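Local coordinates for LRR receptor-like serine/threonine-protein kinase RGI3 (Arabidopsis thaliana, PDB 5HZ0), which acts as a cell-surface receptor for RGF peptide hormones, which maintain the root stem cell niche, and pairs with SERK co-receptors once the peptide is bound, at residues L448-L462 / P468-S482. The protein carries 5 engineered substitutions. Residues are numbered along the deposited sequence; the frame is centred on the assembly and turned at random.
Sequences LEFLDLHTNSLSGSL and PKSLKFIDFSDNALS
N479 reaches back from 468-482 to the turn after strand 450-452, and both ends of its amide are used. N479 OD1 accepts from L458 N at 3.0 Å, the donor tilted from the carbonyl plane, and weakly from N456 N. N479 ND2 gives its main bond to F476 O at 2.7 Å; that oxygen lies in the N479 amide plane, whereas ND2 stands well above the F476 carbonyl plane. A weak bond runs from ND2 to L453 O. CG lies beside the backbone N (chi1 -77°), and the amide ends up against L458 and the 453-456 turn. With an alanine here, L458 N is likely to lose its acceptor, while F476 O would keep its bond from N503 ND2. N456 does the same one coil earlier: ND2 bonds L453 O, and OD1 takes L434 N. T455 OG1 donates to D478 OD2 (2.8 Å), on that oxygen's anti side.

Of the buried carboxylates, D452 OD1 takes H454 ND1 on its syn lone pair (2.6 Å), and D475 OD1 takes both S477 OG and S477 N, an Asx turn. Between the parallel strands, E449 O accepts F473 N and K472 N, L451 N gives to F473 O, and L451 O receives D475 N. On the concave side, F450 and F473 form an offset stack, extended by F426. Inside, F476 CZ meets L451 CD2 at 3.7 Å. Repeated asparagines bonding successive turns around an apolar core mark a leucine-rich repeat solenoid, here the receptor's extracellular domain.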
ATOM      1  N   LEU A 448      -4.443  18.410  13.707  1.00  7.42           N
ATOM      2  CA  LEU A 448      -4.248  17.135  14.390  1.00 12.28           C
ATOM      3  C   LEU A 448      -5.568  16.374  14.500  1.00  7.22           C
ATOM      4  O   LEU A 448      -6.515  16.849  15.120  1.00  7.79           O
ATOM      5  CB  LEU A 448      -3.716  17.404  15.794  1.00  9.49           C
ATOM      6  CG  LEU A 448      -3.425  16.169  16.620  1.00 14.47           C
ATOM      7  CD1 LEU A 448      -2.261  15.468  15.929  1.00  9.47           C
ATOM      8  CD2 LEU A 448      -3.118  16.527  18.082  1.00  6.15           C
ATOM      9  N   GLU A 449      -5.647  15.227  13.833  1.00 11.16           N
ATOM     10  CA  GLU A 449      -6.826  14.373  13.953  1.00 15.27           C
ATOM     11  C   GLU A 449      -6.718  13.133  14.837  1.00  8.46           C
ATOM     12  O   GLU A 449      -7.724  12.617  15.281  1.00  8.68           O
ATOM     13  CB  GLU A 449      -7.313  13.985  12.567  1.00 16.15           C
ATOM     14  CG  GLU A 449      -7.584  15.189  11.722  1.00 19.94           C
ATOM     15  CD  GLU A 449      -8.197  14.833  10.396  1.00 31.19           C
ATOM     16  OE1 GLU A 449      -7.663  13.926   9.712  1.00 27.86           O
ATOM     17  OE2 GLU A 449      -9.220  15.465  10.047  1.00 40.12           O
ATOM     18  N   PHE A 450      -5.506  12.693  15.140  1.00  8.92           N
ATOM     19  CA  PHE A 450      -5.327  11.436  15.860  1.00  9.67           C
ATOM     20  C   PHE A 450      -4.276  11.634  16.927  1.00 12.62           C
ATOM     21  O   PHE A 450      -3.119  11.891  16.603  1.00  4.94           O
ATOM     22  CB  PHE A 450      -4.887  10.327  14.899  1.00 12.86           C
ATOM     23  CG  PHE A 450      -4.618   8.985  15.569  1.00 22.12           C
ATOM     24  CD1 PHE A 450      -3.467   8.780  16.325  1.00 21.45           C
ATOM     25  CD2 PHE A 450      -5.504   7.913  15.415  1.00 22.58           C
ATOM     26  CE1 PHE A 450      -3.214   7.551  16.926  1.00 20.84           C
ATOM     27  CE2 PHE A 450      -5.248   6.672  16.013  1.00 12.62           C
ATOM     28  CZ  PHE A 450      -4.098   6.496  16.768  1.00 12.84           C
ATOM     29  N   LEU A 451      -4.674  11.482  18.190  1.00  7.97           N
ATOM     30  CA  LEU A 451      -3.757  11.664  19.298  1.00  5.02           C
ATOM     31  C   LEU A 451      -3.841  10.450  20.238  1.00 11.52           C
ATOM     32  O   LEU A 451      -4.825  10.277  20.988  1.00 11.83           O
ATOM     33  CB  LEU A 451      -4.113  12.965  20.025  1.00  5.43           C
ATOM     34  CG  LEU A 451      -3.282  13.311  21.243  1.00  5.32           C
ATOM     35  CD1 LEU A 451      -1.801  13.347  20.897  1.00  4.99           C
ATOM     36  CD2 LEU A 451      -3.740  14.636  21.835  1.00  5.81           C
ATOM     37  N   ASP A 452      -2.775   9.648  20.238  1.00  8.41           N
ATOM     38  CA  ASP A 452      -2.705   8.472  21.086  1.00  4.06           C
ATOM     39  C   ASP A 452      -1.566   8.631  22.098  1.00  8.28           C
ATOM     40  O   ASP A 452      -0.392   8.487  21.753  1.00  9.77           O
ATOM     41  CB  ASP A 452      -2.414   7.262  20.198  1.00 13.64           C
ATOM     42  CG  ASP A 452      -2.752   5.926  20.858  1.00 13.08           C
ATOM     43  OD1 ASP A 452      -2.904   5.851  22.106  1.00  3.59           O
ATOM     44  OD2 ASP A 452      -2.847   4.944  20.092  1.00  8.54           O
ATOM     45  N   LEU A 453      -1.922   8.922  23.345  1.00  4.03           N
ATOM     46  CA  LEU A 453      -0.979   8.985  24.476  1.00  3.92           C
ATOM     47  C   LEU A 453      -0.994   7.787  25.477  1.00 11.77           C
ATOM     48  O   LEU A 453      -0.388   7.865  26.548  1.00  5.15           O
ATOM     49  CB  LEU A 453      -1.093  10.329  25.208  1.00  8.27           C
ATOM     50  CG  LEU A 453      -0.945  11.583  24.328  1.00  7.04           C
ATOM     51  CD1 LEU A 453      -0.903  12.874  25.161  1.00  6.90           C
ATOM     52  CD2 LEU A 453       0.274  11.475  23.426  1.00  6.09           C
ATOM     53  N   HIS A 454      -1.739   6.726  25.175  1.00  3.61           N
ATOM     54  CA  HIS A 454      -2.014   5.691  26.182  1.00  8.79           C
ATOM     55  C   HIS A 454      -0.794   4.956  26.771  1.00  5.86           C
ATOM     56  O   HIS A 454       0.233   4.830  26.120  1.00  6.86           O
ATOM     57  CB  HIS A 454      -3.103   4.694  25.711  1.00  3.49           C
ATOM     58  CG  HIS A 454      -2.609   3.612  24.802  1.00  6.97           C
ATOM     59  ND1 HIS A 454      -2.835   3.623  23.439  1.00 12.72           N
ATOM     60  CD2 HIS A 454      -1.942   2.464  25.059  1.00  2.88           C
ATOM     61  CE1 HIS A 454      -2.315   2.539  22.897  1.00  4.37           C
ATOM     62  NE2 HIS A 454      -1.763   1.817  23.858  1.00  2.71           N
ATOM     63  N   THR A 455      -0.912   4.500  28.016  1.00  5.52           N
ATOM     64  CA  THR A 455       0.181   3.790  28.685  1.00  2.98           C
ATOM     65  C   THR A 455       1.447   4.644  28.835  1.00  4.41           C
ATOM     66  O   THR A 455       2.494   4.399  28.232  1.00  2.81           O
ATOM     67  CB  THR A 455       0.463   2.415  28.021  1.00 10.77           C
ATOM     68  OG1 THR A 455      -0.750   1.651  28.023  1.00  6.98           O
ATOM     69  CG2 THR A 455       1.542   1.631  28.777  1.00  2.48           C
ATOM     70  N   ASN A 456       1.311   5.671  29.656  1.00  3.29           N
ATOM     71  CA  ASN A 456       2.421   6.479  30.091  1.00  3.39           C
ATOM     72  C   ASN A 456       2.131   6.868  31.520  1.00  9.67           C
ATOM     73  O   ASN A 456       1.212   6.344  32.140  1.00 11.13           O
ATOM     74  CB  ASN A 456       2.554   7.726  29.219  1.00  3.55           C
ATOM     75  CG  ASN A 456       3.134   7.417  27.857  1.00  6.82           C
ATOM     76  OD1 ASN A 456       4.329   7.173  27.732  1.00  3.46           O
ATOM     77  ND2 ASN A 456       2.288   7.411  26.828  1.00  3.29           N
ATOM     78  N   SER A 457       2.952   7.753  32.051  1.00 13.99           N
ATOM     79  CA  SER A 457       2.769   8.332  33.366  1.00  4.14           C
ATOM     80  C   SER A 457       2.154   9.724  33.347  1.00 10.05           C
ATOM     81  O   SER A 457       2.425  10.541  34.235  1.00  6.84           O
ATOM     82  CB  SER A 457       4.029   8.214  34.197  1.00 14.34           C
ATOM     83  OG  SER A 457       4.265   6.832  34.415  1.00 13.73           O
ATOM     84  N   LEU A 458       1.492  10.068  32.249  1.00  7.59           N
ATOM     85  CA  LEU A 458       0.888  11.397  32.132  1.00  8.31           C
ATOM     86  C   LEU A 458       0.036  11.754  33.347  1.00 16.08           C
ATOM     87  O   LEU A 458      -0.705  10.919  33.865  1.00 27.67           O
ATOM     88  CB  LEU A 458       0.060  11.498  30.849  1.00  4.86           C
ATOM     89  CG  LEU A 458       0.920  11.461  29.589  1.00  4.61           C
ATOM     90  CD1 LEU A 458       0.074  11.704  28.374  1.00  4.67           C
ATOM     91  CD2 LEU A 458       1.988  12.521  29.718  1.00  4.78           C
ATOM     92  N   SER A 459       0.156  12.990  33.818  1.00 22.54           N
ATOM     93  CA  SER A 459      -0.502  13.375  35.062  1.00 21.69           C
ATOM     94  C   SER A 459      -1.211  14.716  35.012  1.00 16.20           C
ATOM     95  O   SER A 459      -1.176  15.425  33.998  1.00 17.83           O
ATOM     96  CB  SER A 459       0.507  13.407  36.201  1.00 29.62           C
ATOM     97  OG  SER A 459      -0.142  13.773  37.398  1.00 41.07           O
ATOM     98  N   GLY A 460      -1.846  15.066  36.127  1.00 17.21           N
ATOM     99  CA  GLY A 460      -2.492  16.357  36.248  1.00 18.83           C
ATOM    100  C   GLY A 460      -3.887  16.372  35.668  1.00 23.50           C
ATOM    101  O   GLY A 460      -4.533  15.338  35.540  1.00 29.05           O
ATOM    102  N   SER A 461      -4.347  17.561  35.313  1.00 25.37           N
ATOM    103  CA  SER A 461      -5.721  17.755  34.908  1.00 25.87           C
ATOM    104  C   SER A 461      -5.838  17.842  33.399  1.00 28.62           C
ATOM    105  O   SER A 461      -4.836  17.810  32.689  1.00 33.45           O
ATOM    106  CB  SER A 461      -6.296  18.998  35.583  1.00 24.36           C
ATOM    107  OG  SER A 461      -7.513  19.374  34.977  1.00 33.21           O
ATOM    108  N   LEU A 462      -7.071  17.964  32.923  1.00 28.81           N
ATOM    109  CA  LEU A 462      -7.379  17.842  31.506  1.00 35.06           C
ATOM    110  C   LEU A 462      -8.327  18.972  31.102  1.00 43.12           C
ATOM    111  O   LEU A 462      -9.423  19.084  31.642  1.00 54.04           O
ATOM    112  CB  LEU A 462      -8.032  16.475  31.253  1.00 29.54           C
ATOM    113  CG  LEU A 462      -8.198  15.978  29.813  1.00 29.67           C
ATOM    114  CD1 LEU A 462      -6.869  15.473  29.246  1.00 30.50           C
ATOM    115  CD2 LEU A 462      -9.276  14.909  29.720  1.00 22.15           C
ATOM    116  N   PRO A 468      -6.812  20.615  20.387  1.00 17.28           N
ATOM    117  CA  PRO A 468      -7.296  21.173  19.116  1.00 16.00           C
ATOM    118  C   PRO A 468      -8.633  20.602  18.688  1.00 19.28           C
ATOM    119  O   PRO A 468      -8.864  19.403  18.828  1.00 26.13           O
ATOM    120  CB  PRO A 468      -6.204  20.786  18.111  1.00 10.96           C
ATOM    121  CG  PRO A 468      -5.440  19.707  18.748  1.00  8.84           C
ATOM    122  CD  PRO A 468      -5.523  19.928  20.229  1.00 15.10           C
ATOM    123  N   LYS A 469      -9.484  21.448  18.119  1.00 17.13           N
ATOM    124  CA  LYS A 469     -10.879  21.087  17.875  1.00 18.00           C
ATOM    125  C   LYS A 469     -11.064  20.234  16.620  1.00 15.51           C
ATOM    126  O   LYS A 469     -12.176  19.832  16.278  1.00 18.29           O
ATOM    127  CB  LYS A 469     -11.733  22.352  17.800  1.00 16.67           C
ATOM    128  CG  LYS A 469     -11.666  23.212  19.061  1.00 19.28           C
ATOM    129  CD  LYS A 469     -12.755  24.276  19.038  1.00 28.96           C
ATOM    130  CE  LYS A 469     -12.581  25.309  20.142  1.00 33.07           C
ATOM    131  NZ  LYS A 469     -13.744  26.246  20.178  1.00 37.38           N
ATOM    132  N   SER A 470      -9.961  19.960  15.937  1.00 14.86           N
ATOM    133  CA  SER A 470      -9.984  19.119  14.748  1.00 13.59           C
ATOM    134  C   SER A 470      -9.828  17.640  15.077  1.00 10.09           C
ATOM    135  O   SER A 470      -9.887  16.804  14.173  1.00  9.77           O
ATOM    136  CB  SER A 470      -8.864  19.540  13.795  1.00 13.07           C
ATOM    137  OG  SER A 470      -7.605  19.433  14.438  1.00 12.06           O
ATOM    138  N   LEU A 471      -9.620  17.335  16.363  1.00 13.82           N
ATOM    139  CA  LEU A 471      -9.439  15.955  16.849  1.00 17.89           C
ATOM    140  C   LEU A 471     -10.584  14.991  16.521  1.00 15.48           C
ATOM    141  O   LEU A 471     -11.762  15.298  16.665  1.00 17.24           O
ATOM    142  CB  LEU A 471      -9.091  15.914  18.351  1.00  8.53           C
ATOM    143  CG  LEU A 471      -7.573  16.072  18.574  1.00  8.24           C
ATOM    144  CD1 LEU A 471      -7.184  16.389  20.009  1.00  7.69           C
ATOM    145  CD2 LEU A 471      -6.829  14.837  18.060  1.00  7.09           C
ATOM    146  N   LYS A 472     -10.191  13.826  16.038  1.00  8.61           N
ATOM    147  CA  LYS A 472     -11.093  12.761  15.676  1.00 21.31           C
ATOM    148  C   LYS A 472     -10.921  11.643  16.707  1.00 23.74           C
ATOM    149  O   LYS A 472     -11.908  11.150  17.297  1.00 20.41           O
ATOM    150  CB  LYS A 472     -10.821  12.264  14.257  1.00 18.87           C
ATOM    151  CG  LYS A 472     -11.329  13.188  13.140  1.00 15.60           C
ATOM    152  CD  LYS A 472     -11.485  12.393  11.841  1.00 17.96           C
ATOM    153  CE  LYS A 472     -11.433  13.279  10.610  1.00 21.62           C
ATOM    154  NZ  LYS A 472     -12.622  14.167  10.535  1.00 30.16           N
ATOM    155  N   PHE A 473      -9.671  11.197  16.848  1.00 15.43           N
ATOM    156  CA  PHE A 473      -9.323  10.114  17.753  1.00 17.63           C
ATOM    157  C   PHE A 473      -8.536  10.616  18.974  1.00 15.91           C
ATOM    158  O   PHE A 473      -7.536  11.316  18.833  1.00 18.96           O
ATOM    159  CB  PHE A 473      -8.534   9.044  16.984  1.00 20.12           C
ATOM    160  CG  PHE A 473      -8.171   7.823  17.806  1.00 23.89           C
ATOM    161  CD1 PHE A 473      -7.065   7.832  18.648  1.00 18.75           C
ATOM    162  CD2 PHE A 473      -8.930   6.655  17.719  1.00 21.54           C
ATOM    163  CE1 PHE A 473      -6.729   6.716  19.391  1.00 14.20           C
ATOM    164  CE2 PHE A 473      -8.597   5.541  18.459  1.00 12.90           C
ATOM    165  CZ  PHE A 473      -7.493   5.575  19.296  1.00 11.16           C
ATOM    166  N   ILE A 474      -8.981  10.234  20.171  1.00 13.13           N
ATOM    167  CA  ILE A 474      -8.245  10.535  21.400  1.00 12.34           C
ATOM    168  C   ILE A 474      -8.102   9.292  22.266  1.00  5.90           C
ATOM    169  O   ILE A 474      -9.098   8.707  22.644  1.00  9.54           O
ATOM    170  CB  ILE A 474      -8.948  11.612  22.241  1.00  8.83           C
ATOM    171  CG1 ILE A 474      -8.928  12.957  21.522  1.00  9.27           C
ATOM    172  CG2 ILE A 474      -8.287  11.757  23.610  1.00  6.63           C
ATOM    173  CD1 ILE A 474      -9.592  14.049  22.321  1.00  9.25           C
ATOM    174  N   ASP A 475      -6.873   8.882  22.570  1.00 15.57           N
ATOM    175  CA  ASP A 475      -6.670   7.826  23.550  1.00 11.90           C
ATOM    176  C   ASP A 475      -5.655   8.261  24.610  1.00  7.82           C
ATOM    177  O   ASP A 475      -4.456   8.275  24.357  1.00  9.93           O
ATOM    178  CB  ASP A 475      -6.168   6.572  22.826  1.00 13.07           C
ATOM    179  CG  ASP A 475      -6.268   5.310  23.679  1.00 15.95           C
ATOM    180  OD1 ASP A 475      -6.483   5.428  24.902  1.00 15.05           O
ATOM    181  OD2 ASP A 475      -6.117   4.197  23.116  1.00 13.01           O
ATOM    182  N   PHE A 476      -6.151   8.593  25.801  1.00  7.57           N
ATOM    183  CA  PHE A 476      -5.329   8.935  26.975  1.00  4.85           C
ATOM    184  C   PHE A 476      -5.291   7.810  28.014  1.00 12.20           C
ATOM    185  O   PHE A 476      -4.863   8.004  29.150  1.00 11.63           O
ATOM    186  CB  PHE A 476      -5.748  10.269  27.603  1.00  7.39           C
ATOM    187  CG  PHE A 476      -5.630  11.452  26.666  1.00  8.14           C
ATOM    188  CD1 PHE A 476      -4.840  11.385  25.524  1.00  7.84           C
ATOM    189  CD2 PHE A 476      -6.303  12.630  26.933  1.00  8.45           C
ATOM    190  CE1 PHE A 476      -4.738  12.460  24.667  1.00  9.76           C
ATOM    191  CE2 PHE A 476      -6.204  13.707  26.078  1.00 11.08           C
ATOM    192  CZ  PHE A 476      -5.417  13.626  24.947  1.00  9.31           C
ATOM    193  N   SER A 477      -5.822   6.656  27.652  1.00  9.42           N
ATOM    194  CA  SER A 477      -5.991   5.582  28.621  1.00 13.01           C
ATOM    195  C   SER A 477      -4.688   5.118  29.246  1.00  7.73           C
ATOM    196  O   SER A 477      -3.622   5.271  28.674  1.00  5.33           O
ATOM    197  CB  SER A 477      -6.752   4.390  28.020  1.00  4.22           C
ATOM    198  OG  SER A 477      -6.065   3.845  26.915  1.00  6.75           O
ATOM    199  N   ASP A 478      -4.801   4.566  30.447  1.00 12.45           N
ATOM    200  CA  ASP A 478      -3.661   4.049  31.189  1.00  8.38           C
ATOM    201  C   ASP A 478      -2.644   5.148  31.501  1.00  7.39           C
ATOM    202  O   ASP A 478      -1.497   5.107  31.073  1.00  5.97           O
ATOM    203  CB  ASP A 478      -3.027   2.899  30.404  1.00  3.36           C
ATOM    204  CG  ASP A 478      -2.161   2.036  31.247  1.00  5.90           C
ATOM    205  OD1 ASP A 478      -2.259   2.149  32.490  1.00 13.60           O
ATOM    206  OD2 ASP A 478      -1.381   1.243  30.671  1.00  8.12           O
ATOM    207  N   ASN A 479      -3.090   6.124  32.278  1.00  9.87           N
ATOM    208  CA  ASN A 479      -2.231   7.177  32.789  1.00  5.63           C
ATOM    209  C   ASN A 479      -2.627   7.464  34.242  1.00 16.57           C
ATOM    210  O   ASN A 479      -3.386   6.704  34.857  1.00 26.22           O
ATOM    211  CB  ASN A 479      -2.314   8.460  31.922  1.00  4.52           C
ATOM    212  CG  ASN A 479      -1.517   8.356  30.615  1.00  9.59           C
ATOM    213  OD1 ASN A 479      -0.284   8.365  30.620  1.00  5.63           O
ATOM    214  ND2 ASN A 479      -2.221   8.280  29.495  1.00  4.27           N
ATOM    215  N   ALA A 480      -2.036   8.511  34.807  1.00 12.87           N
ATOM    216  CA  ALA A 480      -2.424   9.068  36.103  1.00 10.49           C
ATOM    217  C   ALA A 480      -3.282  10.354  36.069  1.00 15.17           C
ATOM    218  O   ALA A 480      -3.287  11.108  37.042  1.00 16.85           O
ATOM    219  CB  ALA A 480      -1.245   9.170  37.056  1.00  5.12           C
ATOM    220  N   LEU A 481      -3.885  10.671  34.923  1.00  5.57           N
ATOM    221  CA  LEU A 481      -4.707  11.887  34.780  1.00 13.76           C
ATOM    222  C   LEU A 481      -5.769  12.060  35.883  1.00 15.93           C
ATOM    223  O   LEU A 481      -6.370  11.088  36.341  1.00 14.06           O
ATOM    224  CB  LEU A 481      -5.396  11.915  33.405  1.00  6.02           C
ATOM    225  CG  LEU A 481      -4.526  12.008  32.139  1.00 16.49           C
ATOM    226  CD1 LEU A 481      -5.388  12.103  30.888  1.00  5.88           C
ATOM    227  CD2 LEU A 481      -3.541  13.185  32.209  1.00  5.96           C
ATOM    228  N   SER A 482      -5.996  13.298  36.321  1.00 21.76           N
ATOM    229  CA  SER A 482      -6.928  13.533  37.430  1.00 20.02           C
ATOM    230  C   SER A 482      -7.817  14.771  37.300  1.00 18.20           C
ATOM    231  O   SER A 482      -7.866  15.436  36.258  1.00 19.88           O
ATOM    232  CB  SER A 482      -6.197  13.560  38.782  1.00 23.89           C
ATOM    233  OG  SER A 482      -5.530  14.801  38.988  1.00 32.12           O
TER